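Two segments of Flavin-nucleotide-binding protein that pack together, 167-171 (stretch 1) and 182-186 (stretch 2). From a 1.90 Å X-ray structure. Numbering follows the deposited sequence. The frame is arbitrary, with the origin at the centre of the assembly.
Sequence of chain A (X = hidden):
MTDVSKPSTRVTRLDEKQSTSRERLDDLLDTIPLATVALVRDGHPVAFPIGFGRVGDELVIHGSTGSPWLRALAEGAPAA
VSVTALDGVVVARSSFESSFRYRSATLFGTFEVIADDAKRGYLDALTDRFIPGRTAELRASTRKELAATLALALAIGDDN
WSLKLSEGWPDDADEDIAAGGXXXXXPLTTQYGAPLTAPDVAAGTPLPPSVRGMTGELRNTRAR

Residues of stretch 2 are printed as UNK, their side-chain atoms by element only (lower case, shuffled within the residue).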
# COMPACT_ATOMS: atom_id res chain seq x y z
N GLU A 167 0.89 -1.11 -16.63
CA GLU A 167 1.00 0.30 -16.97
C GLU A 167 0.42 0.57 -18.35
O GLU A 167 0.86 1.50 -19.04
CB GLU A 167 2.47 0.77 -16.94
CG GLU A 167 3.20 0.58 -15.61
CD GLU A 167 2.64 1.41 -14.47
OE1 GLU A 167 1.93 2.41 -14.72
OE2 GLU A 167 2.89 1.08 -13.31
N GLY A 168 -0.59 -0.20 -18.73
CA GLY A 168 -1.14 -0.16 -20.10
C GLY A 168 -2.30 0.77 -20.21
O GLY A 168 -2.49 1.67 -19.33
N TRP A 169 -3.07 0.57 -21.29
CA TRP A 169 -4.28 1.35 -21.59
C TRP A 169 -5.53 0.47 -21.52
O TRP A 169 -5.41 -0.72 -21.50
CB TRP A 169 -4.18 1.90 -23.00
CG TRP A 169 -3.13 2.84 -23.14
CD1 TRP A 169 -1.89 2.61 -23.67
CD2 TRP A 169 -3.14 4.20 -22.70
NE1 TRP A 169 -1.15 3.76 -23.60
CE2 TRP A 169 -1.89 4.74 -23.01
CE3 TRP A 169 -4.11 5.01 -22.10
CZ2 TRP A 169 -1.57 6.07 -22.73
CZ3 TRP A 169 -3.79 6.32 -21.83
CH2 TRP A 169 -2.54 6.83 -22.15
N PRO A 170 -6.76 1.07 -21.52
CA PRO A 170 -7.94 0.23 -21.54
C PRO A 170 -7.95 -0.73 -22.78
O PRO A 170 -7.50 -0.35 -23.88
CB PRO A 170 -9.08 1.24 -21.68
CG PRO A 170 -8.55 2.53 -21.22
CD PRO A 170 -7.09 2.50 -21.51
N ASP A 171 -8.42 -1.96 -22.57
CA ASP A 171 -8.53 -2.95 -23.64
C ASP A 171 -10.01 -3.23 -24.05
O ASP A 171 -10.59 -4.31 -23.80
CB ASP A 171 -7.84 -4.21 -23.17
CG ASP A 171 -7.81 -5.26 -24.23
OD1 ASP A 171 -7.92 -4.92 -25.44
OD2 ASP A 171 -7.68 -6.43 -23.84
N UNK A 182 -15.36 8.40 -24.13
CA UNK A 182 -13.97 8.65 -23.71
C UNK A 182 -13.39 7.40 -23.02
O UNK A 182 -14.12 6.63 -22.39
c UNK A 182 -9.31 10.40 -20.68
n UNK A 182 -10.50 11.37 -22.69
c UNK A 182 -10.40 10.58 -21.57
c UNK A 182 -10.69 8.81 -19.46
c UNK A 182 -9.49 9.51 -19.63
c UNK A 182 -11.79 9.00 -20.35
c UNK A 182 -12.50 10.32 -22.47
c UNK A 182 -13.93 9.83 -22.73
c UNK A 182 -11.77 11.21 -23.23
c UNK A 182 -11.63 9.88 -21.42
N UNK A 183 -12.10 7.18 -23.18
CA UNK A 183 -11.37 6.18 -22.41
C UNK A 183 -9.97 6.73 -22.13
O UNK A 183 -9.50 7.66 -22.82
c UNK A 183 -11.27 4.88 -23.17
N UNK A 184 -9.28 6.19 -21.11
CA UNK A 184 -8.01 6.75 -20.73
C UNK A 184 -7.55 6.35 -19.35
O UNK A 184 -8.01 5.33 -18.79
N UNK A 185 -6.60 7.12 -18.83
CA UNK A 185 -5.98 6.86 -17.49
C UNK A 185 -5.95 8.13 -16.72
O UNK A 185 -5.55 9.17 -17.24
c UNK A 185 -4.57 6.29 -17.66
c UNK A 185 -3.76 6.16 -16.34
c UNK A 185 -4.68 4.95 -18.32
N UNK A 186 -6.45 8.10 -15.49
CA UNK A 186 -6.20 9.16 -14.55
C UNK A 186 -5.02 8.73 -13.68
O UNK A 186 -5.16 7.79 -12.88
c UNK A 186 -7.15 10.69 -12.87
c UNK A 186 -7.38 9.41 -13.67
c UNK A 186 -8.64 9.53 -14.52

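Position 182 carries ten side-chain atoms, nine carbons and one nitrogen. One carbon links the backbone to a fused system of a five- and a six-membered ring, and the nitrogen sits in the smaller ring. This indole is found in tryptophan alone, so the residue is Trp182. Its chi1 is -169° (t). The nearest approach to stretch 1, CZ3 of Trp182 to CG of Pro170, is 6.9 Å, too far for contact; NE1 is hydrogen-bonded elsewhere in the structure.

Position 183 has a single side-chain carbon, CB, with nothing beyond it. The CA-to-CB bond points toward stretch 1, and CB lies 4.1 Å from CG of Pro170, an apolar contact. A lone methyl identifies Ala183.

Position 184 has no side-chain atoms, which by count makes it Gly184. The backbone supports this independently: at phi 162° and psi -163°, a CB would be jammed against the carbonyl oxygen of Ala183, and an ideally placed one would also clash with CH2 of Trp182 at 2.2 Å. CG of Pro170 lies 3.7 Å from the Gly184 N, and CZ3 of Trp169 lies 4.4 Å from the Gly184 CA, which sits at the edge of the indole, near its plane.

Position 185 shows three carbons, one bonded to CA and carrying the other two. Three carbons in all, branched at CB, define Val185, here with chi1 at 172° (t). Its CA-to-CB bond points toward stretch 1. CG2 reaches CE3 of Trp169 at 3.8 Å and the carbonyl O of Gly168 at 4.1 Å.

Position 186 repeats the three-carbon pattern, again branched at CB, and is therefore Val186. Its chi1 is -170° (t). The nearest approach, CG2 of Val186 to CZ3 of Trp169, is 9.3 Å, so it takes no part in the contact.

The contact is small, burying 186 Å² over both sides, and contains no hydrogen bond between the stretches. It rests on van der Waals packing of Trp169 and Pro170 against positions 183 to 185. The CA atoms of Pro170 and Gly184 are 6.6 Å apart, and Pro170 directs its CA-to-CB bond toward stretch 2, bringing its ring against Ala183 and the glycine backbone. Trp169 starts sideways, yet chi1 of -65° (m) and chi2 of 100° carry the end of its indole nearer, to Gly184 and Val185. Strand residues 184 and 185 thus offer bare backbone and a branched apolar side chain to this irregular segment.

Stretch 2 (182-186) WAGVV
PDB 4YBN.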